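Local structure of chemotactic transducer PctC (Pseudomonas aeruginosa, 5LTV) at residues 47-52 and 172-177; 190-195 and 252-257. The protein senses amino acids and gamma-aminobutyrate through its ligand-binding domain, probably passing the signal on to the chemotaxis machinery of the cell. All coordinates share one frame; numbering follows the deposited sequence. Where two conformers were deposited one is given.

Interaction 1: 47-52 and 172-177; sequences SNIQSW and ETLTAI. With SO4 (sulfate ion), chain J.
Trp52 and Ile177 make the main contact between the long N-terminal helix 34-68 of this double-Cache domain and the short helix 171-178, which joins the ligand-binding half to the second sheet. The two short segments run roughly antiparallel, their N-to-C directions 141° apart, with 10.6 Å between axes.

The aromatic part is a CH-pi contact. Ile177 CG1 sits over one face of the indole, 4.0 Å from the centroid of the Trp52 five-membered ring. Trp52 reaches out with CG anti to its backbone N (chi1 -164°), which carries the ring across to helix 171-178. Thr173 CG2 meets the benzene end of the ring obliquely, 4.0 Å from Trp52 CZ2.

The aliphatic part centres on the other branch of Ile177, whose CG2 packs 3.8 Å from Ile49 CD1. The amide nitrogen ND2 of Asn48 also lies against Ile177 CG2, at 3.7 Å. The two branches of one isoleucine thus serve different partners: CG1 and CD1 the indole, CG2 the preceding turn of helix 34-68. Met169 of strand 160-170 touches both Trp52 and Leu174, and Ile49 touches Val243.

The polar part belongs to a sulfate, probably from the crystallisation liquor. Arg56, one turn on from Trp52, makes a cation-pi contact with the indole and donates from NH1 to the same anion. The indole N-H points nearly straight (168°) at sulfate O1, which lies at the edge of the indole, in its plane, 3.1 Å from Trp52 NE1.

Interaction 2: 190-195 and 252-257; sequences FLVSDA and YVALVL
Tyr252, Phe190 and Ala254 bury the most surface where strands 188-193 and 251-256 pair antiparallel, inside the five-stranded sheet of what is probably the membrane-proximal half, as in double-Cache receptors. Phe190 faces Ala254 and Val192 faces Tyr252 as hydrogen-bonded pairs, with Leu191 opposite Val253 as the non-hydrogen-bonded pair between them.

Phe190 folds its ring back over the neighbouring strand. CG stands between the backbone N and the carbonyl carbon (chi1 66°), and this turn lays one ring face on Ala254, whose CB is 3.5 Å from the ring centroid in a CH-pi contact. Val256 CG2 comes at the ring edge, in its plane, 3.7 Å from Phe190 CE1. His201 meets the same phenylalanine ring, the two planes inclined at about 35°.

Ala254 also secures the backbone here. Its N donates to Phe190 O almost straight (170°), 2.8 Å away, and its O accepts from Phe190 N, closing a reciprocal pair. On the same face of the sheet, Phe240 of strand 237-242 touches both Ala254 and Val192.

Tyr252 repeats the reciprocal pairing with Val192: Tyr252 N lies 2.8 Å from Val192 O, and Tyr252 O accepts from Val192 N at 3.1 Å. The carbonyl of Tyr252 takes a further CA-H...O contact, from Leu191 CA to Tyr252 O. Leu191 CD1 continues to Val253 CG2 on the other face of the sheet. The phenol ring turns past the end of strand 188-193, its edge meeting the following turn: Tyr252 CE1 lies 3.9 Å from Asp194 CB.

Overall arrangement
Interactions 1 and 2 follow one another along the chain: helix 171-178, carrying 172-177, leads into strand 188-193, which carries 190-195. Their centres are 13 Å apart and their nearest atoms about 4 Å, without touching. Helix 34-68 ties them together, meeting helix 171-178 in interaction 1 and, through Thr45 and Ala46, covering Val253 of interaction 2. Leu200 of strand 198-200, which pairs with strand 188-193, packs on Leu174 and Thr175. The gamma-aminobutyrate sits in the other half of the domain, in a pocket whose residues, from Ser93 to Asp168, include none from either contact; in interaction 1 the Thr173 side chain is about 13 Å from the ligand.

Interaction 1: 47-52 and 172-177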
ATOM      1  N   SER A  47       1.773  13.959   6.542  1.00 36.59           N
ATOM      2  CA  SER A  47       0.400  14.269   6.187  1.00 38.21           C
ATOM      3  C   SER A  47       0.221  14.275   4.670  1.00 37.08           C
ATOM      4  O   SER A  47      -0.893  14.040   4.189  1.00 37.56           O
ATOM      5  CB  SER A  47      -0.029  15.593   6.837  1.00 35.90           C
ATOM      6  OG  SER A  47       0.809  16.656   6.408  1.00 40.54           O
ATOM      7  N   ASN A  48       1.302  14.465   3.907  1.00 35.38           N
ATOM      8  CA  ASN A  48       1.204  14.364   2.455  1.00 34.97           C
ATOM      9  C   ASN A  48       1.008  12.912   2.012  1.00 33.45           C
ATOM     10  O   ASN A  48       0.054  12.588   1.295  1.00 36.08           O
ATOM     11  CB  ASN A  48       2.444  14.950   1.788  1.00 35.20           C
ATOM     12  CG  ASN A  48       2.247  15.152   0.289  1.00 38.07           C
ATOM     13  OD1 ASN A  48       1.206  15.632  -0.146  1.00 42.63           O
ATOM     14  ND2 ASN A  48       3.211  14.755  -0.491  1.00 34.84           N
ATOM     15  N   ILE A  49       1.896  12.018   2.429  1.00 30.46           N
ATOM     16  CA  ILE A  49       1.704  10.621   2.075  1.00 29.55           C
ATOM     17  C   ILE A  49       0.395  10.095   2.661  1.00 29.71           C
ATOM     18  O   ILE A  49      -0.272   9.261   2.038  1.00 32.71           O
ATOM     19  CB  ILE A  49       2.958   9.804   2.483  1.00 31.87           C
ATOM     20  CG1 ILE A  49       3.038   8.527   1.680  1.00 33.74           C
ATOM     21  CG2 ILE A  49       2.971   9.460   3.913  1.00 36.04           C
ATOM     22  CD1 ILE A  49       3.380   8.796   0.240  1.00 37.64           C
ATOM     23  N   GLN A  50      -0.050  10.620   3.818  1.00 30.32           N
ATOM     24  CA  GLN A  50      -1.357  10.216   4.371  1.00 29.78           C
ATOM     25  C   GLN A  50      -2.498  10.572   3.426  1.00 31.96           C
ATOM     26  O   GLN A  50      -3.351   9.724   3.103  1.00 36.05           O
ATOM     27  CB  GLN A  50      -1.605  10.875   5.718  1.00 31.67           C
ATOM     28  CG  GLN A  50      -3.085  10.829   6.159  1.00 34.23           C
ATOM     29  CD  GLN A  50      -3.331  11.585   7.478  1.00 39.64           C
ATOM     30  OE1 GLN A  50      -2.430  12.242   8.010  1.00 37.98           O
ATOM     31  NE2 GLN A  50      -4.540  11.469   8.018  1.00 38.38           N
ATOM     32  N   SER A  51      -2.543  11.835   2.986  1.00 32.34           N
ATOM     33  CA  SER A  51      -3.592  12.250   2.054  1.00 32.53           C
ATOM     34  C   SER A  51      -3.546  11.435   0.771  1.00 30.64           C
ATOM     35  O   SER A  51      -4.588  11.014   0.249  1.00 30.57           O
ATOM     36  CB  SER A  51      -3.463  13.739   1.717  1.00 32.20           C
ATOM     37  OG  SER A  51      -3.957  14.529   2.747  1.00 31.92           O
ATOM     38  N   TRP A  52      -2.346  11.211   0.238  1.00 29.23           N
ATOM     39  CA  TRP A  52      -2.235  10.467  -1.007  1.00 26.92           C
ATOM     40  C   TRP A  52      -2.766   9.049  -0.850  1.00 27.69           C
ATOM     41  O   TRP A  52      -3.600   8.609  -1.645  1.00 26.30           O
ATOM     42  CB  TRP A  52      -0.789  10.453  -1.475  1.00 27.92           C
ATOM     43  CG  TRP A  52      -0.603  10.056  -2.928  1.00 24.74           C
ATOM     44  CD1 TRP A  52      -0.442  10.894  -3.976  1.00 23.25           C
ATOM     45  CD2 TRP A  52      -0.499   8.726  -3.453  1.00 25.55           C
ATOM     46  NE1 TRP A  52      -0.265  10.181  -5.140  1.00 29.10           N
ATOM     47  CE2 TRP A  52      -0.292   8.843  -4.848  1.00 25.99           C
ATOM     48  CE3 TRP A  52      -0.571   7.445  -2.886  1.00 25.71           C
ATOM     49  CZ2 TRP A  52      -0.164   7.726  -5.690  1.00 21.80           C
ATOM     50  CZ3 TRP A  52      -0.455   6.343  -3.722  1.00 27.95           C
ATOM     51  CH2 TRP A  52      -0.230   6.487  -5.117  1.00 24.58           C
ATOM     52  N   GLU A 172       7.853   2.673  -6.443  0.51 40.33           N
ATOM     53  CA  GLU A 172       8.563   3.873  -6.898  0.51 40.89           C
ATOM     54  C   GLU A 172       7.619   5.069  -6.992  0.51 39.56           C
ATOM     55  O   GLU A 172       8.037   6.204  -6.733  0.51 39.06           O
ATOM     56  CB  GLU A 172       9.296   3.630  -8.232  0.51 41.71           C
ATOM     57  CG  GLU A 172       8.441   3.533  -9.502  0.51 44.98           C
ATOM     58  CD  GLU A 172       9.280   3.414 -10.805  0.51 49.20           C
ATOM     59  OE1 GLU A 172      10.292   4.141 -10.952  0.51 50.51           O
ATOM     60  OE2 GLU A 172       8.928   2.594 -11.690  0.51 48.50           O
ATOM     61  N   THR A 173       6.347   4.830  -7.317  1.00 36.66           N
ATOM     62  CA  THR A 173       5.360   5.902  -7.290  1.00 36.00           C
ATOM     63  C   THR A 173       5.233   6.511  -5.900  1.00 37.23           C
ATOM     64  O   THR A 173       5.187   7.742  -5.742  1.00 39.81           O
ATOM     65  CB  THR A 173       4.002   5.358  -7.731  1.00 41.46           C
ATOM     66  OG1 THR A 173       4.146   4.647  -8.965  1.00 42.50           O
ATOM     67  CG2 THR A 173       2.974   6.499  -7.862  1.00 40.73           C
ATOM     68  N   LEU A 174       5.131   5.658  -4.876  1.00 36.54           N
ATOM     69  CA  LEU A 174       5.015   6.155  -3.509  1.00 38.93           C
ATOM     70  C   LEU A 174       6.303   6.807  -3.062  1.00 38.48           C
ATOM     71  O   LEU A 174       6.277   7.859  -2.396  1.00 39.06           O
ATOM     72  CB  LEU A 174       4.625   5.032  -2.554  1.00 40.29           C
ATOM     73  CG  LEU A 174       3.242   4.408  -2.829  1.00 42.37           C
ATOM     74  CD1 LEU A 174       2.945   3.200  -1.977  1.00 44.42           C
ATOM     75  CD2 LEU A 174       2.288   5.451  -2.528  1.00 45.36           C
ATOM     76  N   THR A 175       7.447   6.214  -3.427  1.00 34.11           N
ATOM     77  CA  THR A 175       8.710   6.764  -2.963  1.00 38.83           C
ATOM     78  C   THR A 175       8.932   8.160  -3.523  1.00 40.57           C
ATOM     79  O   THR A 175       9.390   9.059  -2.804  1.00 43.85           O
ATOM     80  CB  THR A 175       9.862   5.834  -3.329  1.00 40.20           C
ATOM     81  OG1 THR A 175       9.588   4.534  -2.813  1.00 40.30           O
ATOM     82  CG2 THR A 175      11.180   6.355  -2.744  1.00 37.69           C
ATOM     83  N   ALA A 176       8.567   8.374  -4.785  1.00 39.51           N
ATOM     84  CA  ALA A 176       8.582   9.709  -5.377  1.00 41.30           C
ATOM     85  C   ALA A 176       7.749  10.708  -4.573  1.00 41.11           C
ATOM     86  O   ALA A 176       8.213  11.818  -4.291  1.00 39.18           O
ATOM     87  CB  ALA A 176       8.069   9.636  -6.805  1.00 41.29           C
ATOM     88  N   ILE A 177       6.494  10.351  -4.231  1.00 42.06           N
ATOM     89  CA  ILE A 177       5.660  11.235  -3.408  1.00 42.29           C
ATOM     90  C   ILE A 177       6.392  11.619  -2.129  1.00 45.37           C
ATOM     91  O   ILE A 177       6.415  12.786  -1.741  1.00 44.75           O
ATOM     92  CB  ILE A 177       4.308  10.584  -3.061  1.00 42.15           C
ATOM     93  CG1 ILE A 177       3.602  10.020  -4.284  1.00 44.92           C
ATOM     94  CG2 ILE A 177       3.411  11.613  -2.366  1.00 41.43           C
ATOM     95  CD1 ILE A 177       2.961  11.080  -5.124  1.00 45.00           C
TER
HETATM   96  S   SO4 J 303      -1.285  11.236  -8.684  1.00 67.22           S
HETATM   97  O1  SO4 J 303       0.041  11.001  -8.066  1.00 67.07           O
HETATM   98  O2  SO4 J 303      -1.328  12.534  -9.363  1.00 66.70           O
HETATM   99  O3  SO4 J 303      -2.321  11.263  -7.642  1.00 67.08           O
HETATM  100  O4  SO4 J 303      -1.601  10.207  -9.673  1.00 65.26           O

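Interaction 2: 190-195 and 252-257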
ATOM      1  N   PHE A 190      12.665   8.043   4.009  1.00 42.77           N
ATOM      2  CA  PHE A 190      12.158   6.714   3.690  1.00 36.84           C
ATOM      3  C   PHE A 190      10.980   6.381   4.616  1.00 36.75           C
ATOM      4  O   PHE A 190      10.540   7.200   5.435  1.00 38.45           O
ATOM      5  CB  PHE A 190      13.291   5.676   3.706  1.00 34.82           C
ATOM      6  CG  PHE A 190      13.903   5.427   5.039  1.00 38.61           C
ATOM      7  CD1 PHE A 190      14.927   6.245   5.524  1.00 38.82           C
ATOM      8  CD2 PHE A 190      13.497   4.327   5.801  1.00 41.63           C
ATOM      9  CE1 PHE A 190      15.506   5.994   6.758  1.00 42.05           C
ATOM     10  CE2 PHE A 190      14.061   4.070   7.042  1.00 43.73           C
ATOM     11  CZ  PHE A 190      15.075   4.895   7.524  1.00 45.54           C
ATOM     12  N   LEU A 191      10.416   5.196   4.425  1.00 34.56           N
ATOM     13  CA  LEU A 191       9.251   4.762   5.176  1.00 33.67           C
ATOM     14  C   LEU A 191       9.564   3.421   5.821  1.00 34.09           C
ATOM     15  O   LEU A 191      10.127   2.541   5.178  1.00 35.48           O
ATOM     16  CB  LEU A 191       8.008   4.671   4.278  1.00 29.10           C
ATOM     17  CG  LEU A 191       6.678   4.609   5.044  1.00 30.81           C
ATOM     18  CD1 LEU A 191       6.135   6.015   5.410  1.00 31.78           C
ATOM     19  CD2 LEU A 191       5.655   3.862   4.229  1.00 25.89           C
ATOM     20  N   VAL A 192       9.202   3.275   7.090  1.00 36.52           N
ATOM     21  CA  VAL A 192       9.605   2.126   7.890  1.00 36.39           C
ATOM     22  C   VAL A 192       8.476   1.806   8.861  1.00 38.05           C
ATOM     23  O   VAL A 192       7.793   2.708   9.362  1.00 39.23           O
ATOM     24  CB  VAL A 192      10.942   2.397   8.629  1.00 36.50           C
ATOM     25  CG1 VAL A 192      10.814   3.593   9.574  1.00 35.07           C
ATOM     26  CG2 VAL A 192      11.392   1.176   9.415  1.00 37.07           C
ATOM     27  N   SER A 193       8.255   0.520   9.100  1.00 40.28           N
ATOM     28  CA  SER A 193       7.193   0.113  10.000  1.00 41.80           C
ATOM     29  C   SER A 193       7.677   0.209  11.442  1.00 47.68           C
ATOM     30  O   SER A 193       8.876   0.332  11.720  1.00 47.84           O
ATOM     31  CB  SER A 193       6.725  -1.311   9.696  1.00 38.78           C
ATOM     32  OG  SER A 193       7.640  -2.273  10.199  1.00 38.54           O
ATOM     33  N   ASP A 194       6.716   0.140  12.366  1.00 47.34           N
ATOM     34  CA  ASP A 194       7.029   0.212  13.790  1.00 51.06           C
ATOM     35  C   ASP A 194       7.952  -0.913  14.233  1.00 48.54           C
ATOM     36  O   ASP A 194       8.749  -0.730  15.162  1.00 51.88           O
ATOM     37  CB  ASP A 194       5.733   0.199  14.607  1.00 55.86           C
ATOM     38  CG  ASP A 194       4.828  -0.979  14.270  1.00 60.51           C
ATOM     39  OD1 ASP A 194       5.056  -1.700  13.266  1.00 62.62           O
ATOM     40  OD2 ASP A 194       3.857  -1.166  15.023  1.00 63.96           O
ATOM     41  N   ALA A 195       7.872  -2.070  13.582  1.00 45.79           N
ATOM     42  CA  ALA A 195       8.741  -3.194  13.908  1.00 46.36           C
ATOM     43  C   ALA A 195      10.147  -3.063  13.332  1.00 41.67           C
ATOM     44  O   ALA A 195      10.988  -3.918  13.615  1.00 44.70           O
ATOM     45  CB  ALA A 195       8.110  -4.502  13.408  1.00 45.40           C
ATOM     46  N   TYR A 252       6.096   4.928   9.831  1.00 33.36           N
ATOM     47  CA  TYR A 252       6.748   6.191  10.119  1.00 36.33           C
ATOM     48  C   TYR A 252       7.443   6.705   8.876  1.00 40.24           C
ATOM     49  O   TYR A 252       7.983   5.915   8.081  1.00 37.97           O
ATOM     50  CB  TYR A 252       7.791   6.048  11.232  1.00 40.12           C
ATOM     51  CG  TYR A 252       7.237   5.692  12.584  1.00 42.43           C
ATOM     52  CD1 TYR A 252       6.963   4.381  12.899  1.00 42.43           C
ATOM     53  CD2 TYR A 252       7.032   6.670  13.561  1.00 47.56           C
ATOM     54  CE1 TYR A 252       6.461   4.030  14.147  1.00 47.35           C
ATOM     55  CE2 TYR A 252       6.549   6.338  14.820  1.00 50.22           C
ATOM     56  CZ  TYR A 252       6.258   4.999  15.104  1.00 51.64           C
ATOM     57  OH  TYR A 252       5.774   4.591  16.329  1.00 53.72           O
ATOM     58  N   VAL A 253       7.388   8.027   8.717  1.00 38.44           N
ATOM     59  CA  VAL A 253       8.293   8.755   7.841  1.00 37.87           C
ATOM     60  C   VAL A 253       9.614   8.936   8.570  1.00 43.00           C
ATOM     61  O   VAL A 253       9.656   9.483   9.684  1.00 45.10           O
ATOM     62  CB  VAL A 253       7.700  10.111   7.438  1.00 41.36           C
ATOM     63  CG1 VAL A 253       8.752  10.950   6.718  1.00 42.88           C
ATOM     64  CG2 VAL A 253       6.494   9.908   6.561  1.00 43.26           C
ATOM     65  N   ALA A 254      10.692   8.462   7.961  1.00 43.89           N
ATOM     66  CA  ALA A 254      12.038   8.680   8.484  1.00 46.13           C
ATOM     67  C   ALA A 254      12.721   9.727   7.620  1.00 44.74           C
ATOM     68  O   ALA A 254      12.743   9.582   6.390  1.00 42.88           O
ATOM     69  CB  ALA A 254      12.861   7.384   8.500  1.00 44.79           C
ATOM     70  N   LEU A 255      13.246  10.782   8.252  1.00 41.52           N
ATOM     71  CA  LEU A 255      14.031  11.806   7.574  1.00 44.25           C
ATOM     72  C   LEU A 255      15.488  11.677   7.988  1.00 48.05           C
ATOM     73  O   LEU A 255      15.792  11.598   9.185  1.00 49.89           O
ATOM     74  CB  LEU A 255      13.558  13.216   7.912  1.00 45.65           C
ATOM     75  CG  LEU A 255      12.145  13.628   7.575  1.00 49.15           C
ATOM     76  CD1 LEU A 255      11.878  15.065   7.994  1.00 51.27           C
ATOM     77  CD2 LEU A 255      11.926  13.465   6.104  1.00 49.27           C
ATOM     78  N   VAL A 256      16.387  11.693   7.006  1.00 45.70           N
ATOM     79  CA  VAL A 256      17.813  11.571   7.253  1.00 48.68           C
ATOM     80  C   VAL A 256      18.466  12.858   6.771  1.00 52.81           C
ATOM     81  O   VAL A 256      18.339  13.213   5.596  1.00 55.06           O
ATOM     82  CB  VAL A 256      18.409  10.346   6.541  1.00 47.08           C
ATOM     83  CG1 VAL A 256      19.916  10.134   6.889  1.00 49.51           C
ATOM     84  CG2 VAL A 256      17.543   9.070   6.800  1.00 46.46           C
ATOM     85  N   LEU A 257      19.154  13.557   7.666  1.00 51.98           N
ATOM     86  CA  LEU A 257      19.889  14.747   7.264  1.00 54.86           C
ATOM     87  C   LEU A 257      21.355  14.707   7.708  1.00 52.39           C
ATOM     88  O   LEU A 257      21.673  14.188   8.780  1.00 54.13           O
ATOM     89  CB  LEU A 257      19.202  15.992   7.829  1.00 60.21           C
ATOM     90  CG  LEU A 257      19.807  17.361   7.491  1.00 61.86           C
ATOM     91  CD1 LEU A 257      19.885  17.528   5.982  1.00 62.22           C
ATOM     92  CD2 LEU A 257      19.001  18.493   8.125  1.00 59.55           C
TER